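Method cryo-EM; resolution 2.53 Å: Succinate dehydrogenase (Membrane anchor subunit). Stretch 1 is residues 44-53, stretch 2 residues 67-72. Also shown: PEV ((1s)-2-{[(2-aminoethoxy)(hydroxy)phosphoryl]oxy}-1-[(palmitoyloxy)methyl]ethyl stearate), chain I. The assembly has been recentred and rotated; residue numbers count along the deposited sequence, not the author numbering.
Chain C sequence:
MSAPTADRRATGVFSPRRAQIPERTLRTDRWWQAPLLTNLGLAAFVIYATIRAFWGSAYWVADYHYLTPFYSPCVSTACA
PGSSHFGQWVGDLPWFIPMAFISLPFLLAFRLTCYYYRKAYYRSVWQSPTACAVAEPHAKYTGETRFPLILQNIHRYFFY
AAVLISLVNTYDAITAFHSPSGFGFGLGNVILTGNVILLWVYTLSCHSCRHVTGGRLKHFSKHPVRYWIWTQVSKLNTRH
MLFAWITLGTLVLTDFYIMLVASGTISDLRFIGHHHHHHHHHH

Stretch 1 (44-53) AFVIYATIRA
Stretch 2 67-72: LTPFYS

Residues 44-53 form an unbroken helical segment, with phi near -65° and psi near -45°, psi easing to about -35° at Arg 52 and Ala 53; the amides of Tyr 48 through Ala 53 each bond to the carbonyl four residues back, at 2.9 to 3.0 Å N to O. Residues 67-72 cross from extended Leu 67 (-132/129) through Thr 68 (-65/140) into a short 3-10 segment at Pro 69 and Phe 70, where Tyr 71 N reaches back to Thr 68 O at 3.0 Å. The nearest CA pair sets the register: Ala 53 CA lies 6.0 Å from Phe 70 CA.

Phe 70 (chi1 -79°, m; chi2 137°) covers the most surface. Its CA-to-CB bond points toward the helix, and its CZ lies 4.0 Å from both Ala 49 CB and Phe 45 CZ, while its CE1 sits 4.5 Å from Tyr 48 CE2. The ring tip thus meets a small alanine and a t-rotamer Phe 45, with t-rotamer Tyr 48 at CE1, an apolar contact that Phe 45 extends to the lipid, its CE2 3.6 Å from PEV C48.

Polarity enters through Tyr 71 (-124/22; chi1 -73°, m; chi2 70°). Its CB points sideways, yet the ring carries OH to the helix, donating a very short 2.5 Å hydrogen bond to Arg 52 O. Arg 52 has chi1 -92° between wells and chi2 and chi3 both m; its CA-to-CB bond is sideways, but its end comes nearer, NH2 lying 4.1 Å from Thr 68 OG1, too far for a hydrogen bond.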

# COMPACT_ATOMS: atom_id res chain seq x y z
N ALA C 44 -8.45 23.56 -35.05
CA ALA C 44 -9.50 23.36 -36.04
C ALA C 44 -10.84 23.89 -35.53
O ALA C 44 -11.54 24.61 -36.24
CB ALA C 44 -9.61 21.88 -36.39
N PHE C 45 -11.19 23.55 -34.28
CA PHE C 45 -12.46 24.03 -33.76
C PHE C 45 -12.49 25.55 -33.67
O PHE C 45 -13.49 26.18 -34.03
CB PHE C 45 -12.77 23.44 -32.39
CG PHE C 45 -14.03 23.99 -31.79
CD1 PHE C 45 -15.27 23.53 -32.21
CD2 PHE C 45 -13.98 24.99 -30.83
CE1 PHE C 45 -16.43 24.05 -31.67
CE2 PHE C 45 -15.13 25.51 -30.30
CZ PHE C 45 -16.36 25.04 -30.71
N VAL C 46 -11.40 26.17 -33.20
CA VAL C 46 -11.39 27.62 -33.04
C VAL C 46 -11.51 28.30 -34.39
O VAL C 46 -12.28 29.26 -34.55
CB VAL C 46 -10.13 28.07 -32.29
CG1 VAL C 46 -9.98 29.57 -32.35
CG2 VAL C 46 -10.19 27.61 -30.85
N ILE C 47 -10.78 27.81 -35.40
CA ILE C 47 -10.84 28.42 -36.73
C ILE C 47 -12.25 28.32 -37.29
O ILE C 47 -12.83 29.32 -37.75
CB ILE C 47 -9.81 27.76 -37.66
CG1 ILE C 47 -8.39 28.17 -37.27
CG2 ILE C 47 -10.09 28.12 -39.10
CD1 ILE C 47 -7.32 27.26 -37.81
N TYR C 48 -12.83 27.12 -37.26
CA TYR C 48 -14.16 26.94 -37.83
C TYR C 48 -15.18 27.79 -37.09
O TYR C 48 -16.03 28.45 -37.71
CB TYR C 48 -14.57 25.47 -37.79
CG TYR C 48 -15.94 25.20 -38.36
CD1 TYR C 48 -16.13 25.01 -39.72
CD2 TYR C 48 -17.06 25.15 -37.53
CE1 TYR C 48 -17.38 24.78 -40.24
CE2 TYR C 48 -18.32 24.92 -38.05
CZ TYR C 48 -18.47 24.73 -39.40
OH TYR C 48 -19.72 24.50 -39.92
N ALA C 49 -15.12 27.80 -35.76
CA ALA C 49 -16.10 28.54 -34.97
C ALA C 49 -16.00 30.03 -35.23
O ALA C 49 -17.03 30.70 -35.39
CB ALA C 49 -15.91 28.23 -33.49
N THR C 50 -14.79 30.57 -35.29
CA THR C 50 -14.63 32.00 -35.55
C THR C 50 -15.17 32.37 -36.92
O THR C 50 -15.95 33.32 -37.06
CB THR C 50 -13.16 32.39 -35.43
OG1 THR C 50 -12.59 31.73 -34.30
CG2 THR C 50 -13.02 33.89 -35.26
N ILE C 51 -14.78 31.61 -37.96
CA ILE C 51 -15.22 31.94 -39.31
C ILE C 51 -16.74 31.87 -39.40
O ILE C 51 -17.39 32.78 -39.93
CB ILE C 51 -14.55 31.01 -40.33
CG1 ILE C 51 -13.04 31.22 -40.34
CG2 ILE C 51 -15.12 31.24 -41.72
CD1 ILE C 51 -12.29 30.28 -41.27
N ARG C 52 -17.33 30.80 -38.87
CA ARG C 52 -18.77 30.63 -39.00
C ARG C 52 -19.55 31.64 -38.15
O ARG C 52 -20.62 32.09 -38.57
CB ARG C 52 -19.17 29.21 -38.64
CG ARG C 52 -19.21 28.28 -39.84
CD ARG C 52 -20.19 28.79 -40.87
NE ARG C 52 -21.57 28.58 -40.45
CZ ARG C 52 -22.62 29.16 -41.02
NH1 ARG C 52 -22.46 29.98 -42.04
NH2 ARG C 52 -23.84 28.90 -40.57
N ALA C 53 -19.02 32.00 -36.98
CA ALA C 53 -19.70 32.97 -36.14
C ALA C 53 -19.66 34.36 -36.74
O ALA C 53 -20.61 35.13 -36.57
CB ALA C 53 -19.07 32.98 -34.74
N LEU C 67 -32.08 26.76 -36.50
CA LEU C 67 -31.16 27.81 -36.11
C LEU C 67 -29.88 27.19 -35.58
O LEU C 67 -29.93 26.32 -34.70
CB LEU C 67 -31.77 28.74 -35.07
CG LEU C 67 -30.91 29.92 -34.62
CD1 LEU C 67 -30.61 30.84 -35.79
CD2 LEU C 67 -31.59 30.67 -33.51
N THR C 68 -28.75 27.62 -36.11
CA THR C 68 -27.46 27.14 -35.65
C THR C 68 -27.23 27.56 -34.20
O THR C 68 -27.56 28.69 -33.82
CB THR C 68 -26.34 27.68 -36.53
OG1 THR C 68 -26.56 27.29 -37.89
CG2 THR C 68 -25.02 27.15 -36.08
N PRO C 69 -26.67 26.68 -33.36
CA PRO C 69 -26.30 27.10 -32.00
C PRO C 69 -25.26 28.21 -31.96
O PRO C 69 -25.20 28.95 -30.97
CB PRO C 69 -25.76 25.81 -31.37
CG PRO C 69 -26.35 24.72 -32.17
CD PRO C 69 -26.50 25.23 -33.56
N PHE C 70 -24.43 28.35 -33.00
CA PHE C 70 -23.46 29.44 -33.05
C PHE C 70 -24.11 30.79 -33.31
O PHE C 70 -23.42 31.81 -33.20
CB PHE C 70 -22.40 29.15 -34.11
CG PHE C 70 -21.35 28.17 -33.67
CD1 PHE C 70 -20.92 27.16 -34.51
CD2 PHE C 70 -20.79 28.26 -32.41
CE1 PHE C 70 -19.96 26.26 -34.11
CE2 PHE C 70 -19.83 27.36 -32.00
CZ PHE C 70 -19.41 26.36 -32.85
N TYR C 71 -25.40 30.82 -33.65
CA TYR C 71 -26.15 32.06 -33.81
C TYR C 71 -27.38 32.08 -32.92
O TYR C 71 -28.32 32.83 -33.20
CB TYR C 71 -26.58 32.24 -35.27
CG TYR C 71 -25.49 32.63 -36.23
CD1 TYR C 71 -24.50 31.72 -36.58
CD2 TYR C 71 -25.45 33.89 -36.81
CE1 TYR C 71 -23.50 32.06 -37.46
CE2 TYR C 71 -24.46 34.24 -37.70
CZ TYR C 71 -23.49 33.32 -38.02
OH TYR C 71 -22.50 33.66 -38.90
N SER C 72 -27.40 31.29 -31.84
CA SER C 72 -28.68 30.92 -31.23
C SER C 72 -29.40 32.12 -30.63
O SER C 72 -30.50 32.45 -31.11
CB SER C 72 -28.47 29.78 -30.22
OG SER C 72 -28.04 28.60 -30.87
C48 PEV I . -13.50 24.59 -27.27
C47 PEV I . -13.14 26.07 -27.32
C46 PEV I . -12.15 26.42 -26.21
C45 PEV I . -10.74 26.01 -26.61
C44 PEV I . -9.69 26.96 -26.03
C43 PEV I . -8.30 26.35 -26.06
C42 PEV I . -7.26 27.40 -26.41
C41 PEV I . -6.49 27.84 -25.17
C40 PEV I . -5.14 28.44 -25.53
C39 PEV I . -4.88 29.70 -24.72
C38 PEV I . -4.44 29.34 -23.31
C37 PEV I . -2.93 29.16 -23.25
C36 PEV I . -2.33 29.97 -22.11
C35 PEV I . -2.11 29.09 -20.88
C34 PEV I . -0.97 29.64 -20.04
C33 PEV I . -1.14 31.12 -19.78
C32 PEV I . 0.20 31.79 -19.53
C31 PEV I . 0.51 31.84 -18.04
O31 PEV I . 0.67 30.84 -17.44
O2 PEV I . 0.60 33.08 -17.40
C2 PEV I . 1.90 33.37 -16.98
C1 PEV I . 2.00 33.04 -15.49
O3P PEV I . 2.45 31.72 -15.37
P PEV I . 3.89 31.45 -14.60
O1P PEV I . 5.03 31.69 -15.56
O2P PEV I . 3.93 30.03 -14.10
O4P PEV I . 4.02 32.50 -13.35
C4 PEV I . 4.82 33.64 -13.51
C5 PEV I . 4.15 34.80 -12.78
N6 PEV I . 4.61 36.07 -13.31
C3 PEV I . 2.19 34.84 -17.22
O3 PEV I . 1.79 35.13 -18.53
C11 PEV I . 0.67 35.96 -18.63
O11 PEV I . 0.70 37.06 -18.19
C12 PEV I . -0.60 35.45 -19.29
C13 PEV I . -1.17 36.45 -20.30
C14 PEV I . -2.10 35.78 -21.31
C15 PEV I . -3.14 34.89 -20.63
C16 PEV I . -4.56 35.33 -20.96
C17 PEV I . -5.53 34.18 -21.21
C18 PEV I . -4.90 32.80 -21.01
C19 PEV I . -5.66 31.93 -20.01
C20 PEV I . -6.77 32.69 -19.27
C21 PEV I . -7.80 31.74 -18.67
C22 PEV I . -9.13 32.43 -18.39
C23 PEV I . -9.26 32.94 -16.95
C24 PEV I . -9.99 34.28 -16.91
C25 PEV I . -11.50 34.10 -17.00
C26 PEV I . -12.09 34.84 -18.20